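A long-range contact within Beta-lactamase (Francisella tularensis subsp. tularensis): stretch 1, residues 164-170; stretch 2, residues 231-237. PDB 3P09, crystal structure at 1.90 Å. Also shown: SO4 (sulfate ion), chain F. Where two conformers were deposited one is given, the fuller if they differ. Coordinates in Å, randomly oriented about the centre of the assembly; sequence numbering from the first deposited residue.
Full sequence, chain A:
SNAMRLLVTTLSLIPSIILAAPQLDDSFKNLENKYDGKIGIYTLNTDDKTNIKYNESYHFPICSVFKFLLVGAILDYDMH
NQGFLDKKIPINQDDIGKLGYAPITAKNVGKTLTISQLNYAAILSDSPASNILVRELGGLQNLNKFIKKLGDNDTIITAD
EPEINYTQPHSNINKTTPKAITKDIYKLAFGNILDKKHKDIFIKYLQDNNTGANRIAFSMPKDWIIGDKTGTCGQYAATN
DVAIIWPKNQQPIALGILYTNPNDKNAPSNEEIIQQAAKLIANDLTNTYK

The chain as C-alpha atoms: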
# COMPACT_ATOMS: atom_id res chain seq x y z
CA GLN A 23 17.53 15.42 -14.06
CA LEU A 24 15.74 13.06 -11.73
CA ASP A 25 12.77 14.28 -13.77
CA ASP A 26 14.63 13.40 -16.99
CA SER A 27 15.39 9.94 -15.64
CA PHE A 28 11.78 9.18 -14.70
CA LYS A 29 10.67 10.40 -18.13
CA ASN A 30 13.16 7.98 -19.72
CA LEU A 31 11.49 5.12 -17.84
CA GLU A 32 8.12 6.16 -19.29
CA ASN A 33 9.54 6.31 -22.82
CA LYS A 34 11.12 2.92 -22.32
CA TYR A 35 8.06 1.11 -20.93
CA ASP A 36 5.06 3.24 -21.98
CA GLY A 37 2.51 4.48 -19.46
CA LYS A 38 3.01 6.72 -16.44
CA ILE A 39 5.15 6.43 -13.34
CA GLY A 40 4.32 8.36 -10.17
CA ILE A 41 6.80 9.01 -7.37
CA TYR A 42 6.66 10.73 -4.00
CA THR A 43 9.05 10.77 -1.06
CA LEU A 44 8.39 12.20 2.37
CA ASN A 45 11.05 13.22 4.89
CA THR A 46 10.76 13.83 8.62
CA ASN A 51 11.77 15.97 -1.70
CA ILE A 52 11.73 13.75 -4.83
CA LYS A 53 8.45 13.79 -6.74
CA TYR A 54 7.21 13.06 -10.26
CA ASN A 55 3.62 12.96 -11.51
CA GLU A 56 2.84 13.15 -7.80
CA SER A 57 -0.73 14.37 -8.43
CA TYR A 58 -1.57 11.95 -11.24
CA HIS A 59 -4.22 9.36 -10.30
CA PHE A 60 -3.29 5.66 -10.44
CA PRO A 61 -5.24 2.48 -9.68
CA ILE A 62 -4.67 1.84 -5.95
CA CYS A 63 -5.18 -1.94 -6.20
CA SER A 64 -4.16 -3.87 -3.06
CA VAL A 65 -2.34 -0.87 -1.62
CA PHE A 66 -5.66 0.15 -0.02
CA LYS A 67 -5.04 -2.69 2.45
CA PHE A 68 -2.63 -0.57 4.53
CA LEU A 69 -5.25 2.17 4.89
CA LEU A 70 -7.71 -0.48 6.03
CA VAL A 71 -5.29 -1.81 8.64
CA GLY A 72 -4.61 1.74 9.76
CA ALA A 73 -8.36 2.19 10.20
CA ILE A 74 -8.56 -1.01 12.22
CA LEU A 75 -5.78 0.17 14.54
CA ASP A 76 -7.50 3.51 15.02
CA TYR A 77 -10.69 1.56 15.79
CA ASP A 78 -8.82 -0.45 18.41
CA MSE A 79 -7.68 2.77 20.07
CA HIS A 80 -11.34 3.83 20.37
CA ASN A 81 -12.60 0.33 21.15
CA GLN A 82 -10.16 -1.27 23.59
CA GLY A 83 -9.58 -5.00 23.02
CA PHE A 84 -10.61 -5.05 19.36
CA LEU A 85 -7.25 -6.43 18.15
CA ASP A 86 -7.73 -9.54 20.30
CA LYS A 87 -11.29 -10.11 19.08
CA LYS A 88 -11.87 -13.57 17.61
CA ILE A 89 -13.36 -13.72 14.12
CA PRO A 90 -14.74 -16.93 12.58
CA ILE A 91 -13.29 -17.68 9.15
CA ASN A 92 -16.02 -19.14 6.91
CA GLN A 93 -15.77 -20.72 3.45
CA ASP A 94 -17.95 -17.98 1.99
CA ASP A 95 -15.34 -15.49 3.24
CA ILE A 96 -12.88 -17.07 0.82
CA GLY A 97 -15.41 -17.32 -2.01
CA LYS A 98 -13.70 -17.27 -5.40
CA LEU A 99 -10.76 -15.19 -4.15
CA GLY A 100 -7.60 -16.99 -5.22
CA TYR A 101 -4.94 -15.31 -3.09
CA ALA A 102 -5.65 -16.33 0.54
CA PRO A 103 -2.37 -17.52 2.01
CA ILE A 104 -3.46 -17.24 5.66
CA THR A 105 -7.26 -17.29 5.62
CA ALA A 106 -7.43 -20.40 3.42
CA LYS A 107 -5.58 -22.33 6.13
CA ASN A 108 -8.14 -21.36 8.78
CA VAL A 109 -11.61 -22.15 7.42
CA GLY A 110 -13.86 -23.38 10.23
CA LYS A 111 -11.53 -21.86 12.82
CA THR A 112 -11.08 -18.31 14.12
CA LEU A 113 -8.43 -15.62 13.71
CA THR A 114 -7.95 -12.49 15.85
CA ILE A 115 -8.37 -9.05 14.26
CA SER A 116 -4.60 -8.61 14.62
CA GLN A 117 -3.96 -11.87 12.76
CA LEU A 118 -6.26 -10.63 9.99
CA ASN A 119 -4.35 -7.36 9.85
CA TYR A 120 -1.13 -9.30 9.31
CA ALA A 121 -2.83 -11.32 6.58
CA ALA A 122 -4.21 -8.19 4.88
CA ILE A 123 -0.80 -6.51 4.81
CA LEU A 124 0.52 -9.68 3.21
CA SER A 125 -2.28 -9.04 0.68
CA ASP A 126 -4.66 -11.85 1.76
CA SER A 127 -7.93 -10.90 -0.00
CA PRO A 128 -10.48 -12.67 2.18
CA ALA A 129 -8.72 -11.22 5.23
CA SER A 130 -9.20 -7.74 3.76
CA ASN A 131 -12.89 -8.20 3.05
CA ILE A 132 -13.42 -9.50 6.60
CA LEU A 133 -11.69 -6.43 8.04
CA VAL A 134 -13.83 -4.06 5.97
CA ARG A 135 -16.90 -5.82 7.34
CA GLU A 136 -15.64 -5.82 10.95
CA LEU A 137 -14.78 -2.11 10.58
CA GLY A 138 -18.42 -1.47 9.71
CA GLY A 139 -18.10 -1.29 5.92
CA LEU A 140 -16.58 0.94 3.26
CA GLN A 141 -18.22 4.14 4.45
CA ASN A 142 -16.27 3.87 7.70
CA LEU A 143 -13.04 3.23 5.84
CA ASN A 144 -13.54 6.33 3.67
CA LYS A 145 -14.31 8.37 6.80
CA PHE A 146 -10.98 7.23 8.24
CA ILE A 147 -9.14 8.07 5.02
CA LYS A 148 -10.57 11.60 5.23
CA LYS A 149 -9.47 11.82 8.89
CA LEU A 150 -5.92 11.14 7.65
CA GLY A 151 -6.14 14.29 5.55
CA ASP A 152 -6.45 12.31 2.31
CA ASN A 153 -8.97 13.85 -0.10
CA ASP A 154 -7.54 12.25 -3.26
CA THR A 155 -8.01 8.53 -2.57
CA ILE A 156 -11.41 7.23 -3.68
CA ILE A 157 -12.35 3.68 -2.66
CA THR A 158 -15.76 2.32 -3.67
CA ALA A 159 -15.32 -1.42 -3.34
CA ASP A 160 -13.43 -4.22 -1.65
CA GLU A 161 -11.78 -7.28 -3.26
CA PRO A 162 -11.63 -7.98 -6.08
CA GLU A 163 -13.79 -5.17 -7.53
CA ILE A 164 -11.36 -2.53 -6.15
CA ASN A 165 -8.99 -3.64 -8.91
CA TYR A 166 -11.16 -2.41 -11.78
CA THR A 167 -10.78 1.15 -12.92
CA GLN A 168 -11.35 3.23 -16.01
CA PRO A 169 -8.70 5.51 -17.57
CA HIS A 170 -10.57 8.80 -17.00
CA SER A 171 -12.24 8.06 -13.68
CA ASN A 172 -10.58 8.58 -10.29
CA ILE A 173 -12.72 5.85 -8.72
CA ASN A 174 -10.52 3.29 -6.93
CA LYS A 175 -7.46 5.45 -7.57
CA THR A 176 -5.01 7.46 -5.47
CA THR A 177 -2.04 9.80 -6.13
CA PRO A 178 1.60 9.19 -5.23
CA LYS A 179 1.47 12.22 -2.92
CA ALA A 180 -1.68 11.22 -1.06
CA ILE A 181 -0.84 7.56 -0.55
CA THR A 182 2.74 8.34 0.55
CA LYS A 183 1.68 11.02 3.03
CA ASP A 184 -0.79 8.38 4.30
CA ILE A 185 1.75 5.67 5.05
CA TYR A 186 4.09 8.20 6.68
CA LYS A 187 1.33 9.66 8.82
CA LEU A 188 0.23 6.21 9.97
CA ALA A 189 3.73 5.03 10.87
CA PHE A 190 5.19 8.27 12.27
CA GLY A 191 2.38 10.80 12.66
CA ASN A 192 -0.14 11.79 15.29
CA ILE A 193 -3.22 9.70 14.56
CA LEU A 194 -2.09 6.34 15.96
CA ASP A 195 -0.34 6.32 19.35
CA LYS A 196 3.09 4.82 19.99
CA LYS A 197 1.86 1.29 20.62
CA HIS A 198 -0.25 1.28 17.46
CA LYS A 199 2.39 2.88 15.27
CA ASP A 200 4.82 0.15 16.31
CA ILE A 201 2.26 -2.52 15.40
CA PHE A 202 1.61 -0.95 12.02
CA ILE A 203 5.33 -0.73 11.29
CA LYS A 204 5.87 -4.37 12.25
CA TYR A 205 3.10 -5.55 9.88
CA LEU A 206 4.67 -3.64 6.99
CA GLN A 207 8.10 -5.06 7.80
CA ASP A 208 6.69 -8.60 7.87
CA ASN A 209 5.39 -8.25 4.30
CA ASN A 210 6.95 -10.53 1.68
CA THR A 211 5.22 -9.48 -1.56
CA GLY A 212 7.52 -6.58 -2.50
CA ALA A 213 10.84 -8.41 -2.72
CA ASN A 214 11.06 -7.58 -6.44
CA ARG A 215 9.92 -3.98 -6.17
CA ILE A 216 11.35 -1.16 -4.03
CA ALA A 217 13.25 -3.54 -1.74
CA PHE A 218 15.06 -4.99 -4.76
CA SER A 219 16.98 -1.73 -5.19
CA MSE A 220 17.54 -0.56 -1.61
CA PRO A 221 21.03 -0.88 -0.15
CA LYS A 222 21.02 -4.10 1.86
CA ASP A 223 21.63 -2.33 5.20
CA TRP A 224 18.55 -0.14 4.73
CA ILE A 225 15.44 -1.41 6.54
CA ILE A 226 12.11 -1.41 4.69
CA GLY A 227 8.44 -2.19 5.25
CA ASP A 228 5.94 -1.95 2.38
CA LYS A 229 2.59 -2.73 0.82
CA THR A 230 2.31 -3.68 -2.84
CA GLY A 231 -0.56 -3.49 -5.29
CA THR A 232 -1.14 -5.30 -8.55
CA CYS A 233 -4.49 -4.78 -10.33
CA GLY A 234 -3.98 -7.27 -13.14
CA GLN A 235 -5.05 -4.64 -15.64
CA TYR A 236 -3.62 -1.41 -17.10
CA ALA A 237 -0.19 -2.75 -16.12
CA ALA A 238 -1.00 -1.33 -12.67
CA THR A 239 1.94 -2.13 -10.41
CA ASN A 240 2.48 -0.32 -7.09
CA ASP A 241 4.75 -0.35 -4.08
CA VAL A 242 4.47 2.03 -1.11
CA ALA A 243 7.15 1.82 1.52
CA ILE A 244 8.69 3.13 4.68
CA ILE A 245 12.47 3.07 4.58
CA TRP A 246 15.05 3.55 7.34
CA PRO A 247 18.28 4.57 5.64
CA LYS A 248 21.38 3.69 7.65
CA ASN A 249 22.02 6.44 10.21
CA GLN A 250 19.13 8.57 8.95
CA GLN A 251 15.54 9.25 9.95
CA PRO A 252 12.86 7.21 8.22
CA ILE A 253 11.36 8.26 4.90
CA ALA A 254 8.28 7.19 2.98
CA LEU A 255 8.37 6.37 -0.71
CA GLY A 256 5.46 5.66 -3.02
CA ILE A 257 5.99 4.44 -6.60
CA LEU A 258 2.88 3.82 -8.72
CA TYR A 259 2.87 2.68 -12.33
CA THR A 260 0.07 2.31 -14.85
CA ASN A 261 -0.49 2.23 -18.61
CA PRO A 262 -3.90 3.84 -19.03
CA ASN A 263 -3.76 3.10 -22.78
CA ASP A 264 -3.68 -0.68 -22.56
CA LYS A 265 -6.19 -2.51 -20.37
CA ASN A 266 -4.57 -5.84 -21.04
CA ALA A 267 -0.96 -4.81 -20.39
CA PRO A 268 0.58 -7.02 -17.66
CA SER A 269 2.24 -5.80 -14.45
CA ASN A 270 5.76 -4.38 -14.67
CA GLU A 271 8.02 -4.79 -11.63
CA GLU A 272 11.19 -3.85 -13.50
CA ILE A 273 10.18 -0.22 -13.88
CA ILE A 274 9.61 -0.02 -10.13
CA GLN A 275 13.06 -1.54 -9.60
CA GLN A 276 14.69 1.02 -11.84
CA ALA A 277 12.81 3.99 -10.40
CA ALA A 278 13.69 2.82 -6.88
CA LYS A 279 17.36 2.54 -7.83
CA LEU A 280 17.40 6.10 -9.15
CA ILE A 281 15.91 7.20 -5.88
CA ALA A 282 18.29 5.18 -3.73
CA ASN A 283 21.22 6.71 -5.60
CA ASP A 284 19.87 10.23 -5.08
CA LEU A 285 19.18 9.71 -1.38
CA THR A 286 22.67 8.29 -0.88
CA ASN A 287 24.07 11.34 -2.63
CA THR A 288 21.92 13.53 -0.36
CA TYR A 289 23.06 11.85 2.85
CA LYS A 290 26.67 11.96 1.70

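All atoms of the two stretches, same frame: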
# COMPACT_ATOMS: atom_id res chain seq x y z
N ILE A 164 -12.26 -3.68 -6.32
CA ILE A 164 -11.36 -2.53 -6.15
C ILE A 164 -10.32 -2.45 -7.27
O ILE A 164 -9.79 -1.39 -7.57
CB ILE A 164 -10.62 -2.59 -4.78
CG1 ILE A 164 -9.67 -1.40 -4.59
CG2 ILE A 164 -9.78 -3.87 -4.66
CD1 ILE A 164 -10.31 -0.10 -4.31
N ASN A 165 -10.03 -3.59 -7.90
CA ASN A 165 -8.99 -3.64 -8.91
C ASN A 165 -9.37 -3.07 -10.27
O ASN A 165 -8.52 -2.86 -11.13
CB ASN A 165 -8.51 -5.08 -9.09
CG ASN A 165 -7.77 -5.59 -7.88
OD1 ASN A 165 -6.87 -4.94 -7.38
ND2 ASN A 165 -8.18 -6.74 -7.38
N TYR A 166 -10.66 -2.82 -10.47
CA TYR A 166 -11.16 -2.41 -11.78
C TYR A 166 -11.36 -0.92 -11.84
O TYR A 166 -12.09 -0.34 -11.04
CB TYR A 166 -12.47 -3.10 -12.10
CG TYR A 166 -12.48 -4.55 -11.68
CD1 TYR A 166 -11.35 -5.34 -11.84
CD2 TYR A 166 -13.60 -5.11 -11.09
CE1 TYR A 166 -11.34 -6.67 -11.43
CE2 TYR A 166 -13.62 -6.44 -10.69
CZ TYR A 166 -12.48 -7.21 -10.87
OH TYR A 166 -12.50 -8.52 -10.47
N THR A 167 -10.68 -0.29 -12.79
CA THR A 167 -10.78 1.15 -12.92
C THR A 167 -11.09 1.48 -14.37
O THR A 167 -11.17 0.59 -15.22
CB THR A 167 -9.45 1.85 -12.53
OG1 THR A 167 -8.36 1.33 -13.31
CG2 THR A 167 -9.13 1.63 -11.05
N GLN A 168 -11.26 2.76 -14.64
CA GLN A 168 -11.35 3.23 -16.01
C GLN A 168 -10.37 4.38 -16.15
O GLN A 168 -10.14 5.12 -15.19
CB GLN A 168 -12.77 3.69 -16.34
CG GLN A 168 -13.83 2.62 -16.06
CD GLN A 168 -13.74 1.43 -17.01
OE1 GLN A 168 -13.06 1.49 -18.03
NE2 GLN A 168 -14.44 0.35 -16.67
N PRO A 169 -9.77 4.53 -17.34
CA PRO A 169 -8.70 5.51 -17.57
C PRO A 169 -9.04 6.93 -17.10
O PRO A 169 -8.17 7.58 -16.54
CB PRO A 169 -8.52 5.47 -19.09
CG PRO A 169 -8.96 4.10 -19.48
CD PRO A 169 -10.09 3.77 -18.56
N HIS A 170 -10.26 7.40 -17.29
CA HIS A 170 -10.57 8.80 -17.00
C HIS A 170 -11.36 9.01 -15.72
O HIS A 170 -11.79 10.12 -15.43
CB HIS A 170 -11.27 9.44 -18.18
CG HIS A 170 -10.43 9.46 -19.41
ND1 HIS A 170 -9.09 9.77 -19.39
CD2 HIS A 170 -10.73 9.17 -20.70
CE1 HIS A 170 -8.60 9.69 -20.61
NE2 HIS A 170 -9.57 9.32 -21.43
N GLY A 231 0.74 -3.42 -4.66
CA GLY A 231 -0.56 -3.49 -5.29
C GLY A 231 -0.37 -3.91 -6.72
O GLY A 231 0.54 -3.43 -7.40
N THR A 232 -1.22 -4.81 -7.19
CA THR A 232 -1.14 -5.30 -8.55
C THR A 232 -2.56 -5.55 -9.07
O THR A 232 -3.17 -6.55 -8.71
CB THR A 232 -0.33 -6.62 -8.58
OG1 THR A 232 0.84 -6.50 -7.75
CG2 THR A 232 0.10 -6.93 -9.99
N CYS A 233 -3.09 -4.65 -9.89
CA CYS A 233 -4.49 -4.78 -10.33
C CYS A 233 -4.76 -5.97 -11.25
O CYS A 233 -5.85 -6.57 -11.21
CB CYS A 233 -5.01 -3.49 -10.99
SG CYS A 233 -5.44 -2.20 -9.78
N GLY A 234 -3.79 -6.28 -12.10
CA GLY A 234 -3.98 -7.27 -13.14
C GLY A 234 -4.61 -6.66 -14.38
O GLY A 234 -5.05 -7.38 -15.28
N GLN A 235 -4.67 -5.34 -14.43
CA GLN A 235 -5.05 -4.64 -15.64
C GLN A 235 -4.35 -3.28 -15.69
O GLN A 235 -3.87 -2.81 -14.66
CB GLN A 235 -6.56 -4.48 -15.73
CG GLN A 235 -7.19 -3.82 -14.53
CD GLN A 235 -8.58 -3.28 -14.82
OE1 GLN A 235 -9.38 -3.91 -15.51
NE2 GLN A 235 -8.86 -2.08 -14.30
N TYR A 236 -4.31 -2.68 -16.87
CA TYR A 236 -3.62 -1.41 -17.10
C TYR A 236 -2.20 -1.41 -16.54
O TYR A 236 -1.71 -0.38 -16.05
CB TYR A 236 -4.43 -0.24 -16.54
CG TYR A 236 -5.76 -0.06 -17.22
CD1 TYR A 236 -5.84 0.38 -18.55
CD2 TYR A 236 -6.95 -0.33 -16.55
CE1 TYR A 236 -7.07 0.54 -19.18
CE2 TYR A 236 -8.18 -0.18 -17.18
CZ TYR A 236 -8.23 0.26 -18.48
OH TYR A 236 -9.46 0.41 -19.09
N ALA A 237 -1.55 -2.57 -16.62
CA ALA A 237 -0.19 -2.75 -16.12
C ALA A 237 0.00 -2.20 -14.71
O ALA A 237 1.13 -1.92 -14.31
CB ALA A 237 0.81 -2.12 -17.09
S SO4 F . -0.56 -7.58 -4.63
O1 SO4 F . 0.39 -8.00 -5.64
O2 SO4 F . -1.79 -7.11 -5.26
O3 SO4 F . -0.84 -8.71 -3.79
O4 SO4 F . 0.01 -6.48 -3.87
O HOH W 1 -7.11 -0.94 -12.60
O HOH W 2 -11.65 -0.72 -18.13

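No direct hydrogen bond joins these two stretches; side-chain packing and two waters do the work. Gly231 and Thr232 end a strand and turn to a sulfate, probably from the crystallisation liquor: Thr232 OG1 donates to its O1 at 2.6 Å, and Thr232 N adds a weak bond to O2 at 3.1 Å. The backbones come closest just after, where Cys233 CA lies 4.9 Å from Asn165 CA. There Cys233 SG, covalently bonded elsewhere in the structure, packs 3.4 Å from Asn165 O. Gly234 makes no contact, but its positive phi would jam a CB against the preceding carbonyl, so the turn itself calls for glycine.

Gln235 then points toward stretch 1. Its NE2 sits 3.0 Å from Thr167 N, but both are donors and cannot pair. Water 1 instead links the side chain to its neighbours: it accepts from Gln235 NE2 at 2.7 Å, donates to Asn165 O at 2.8 Å and hydrogen-bonds Thr167 OG1 at 2.7 Å.

Tyr236 also points across, although the backbones have spread, with its CA 8.6 Å from Pro169 CA. The long side chain spans that gap, bringing CZ within 4.0 Å of Pro169 CD. Its OH lies 3.9 Å from Gln168 OE1, and water 2 bridges them, donating to Gln168 OE1 at 2.6 Å and bonding Tyr236 OH at 2.6 Å. Ala237 is already out of reach.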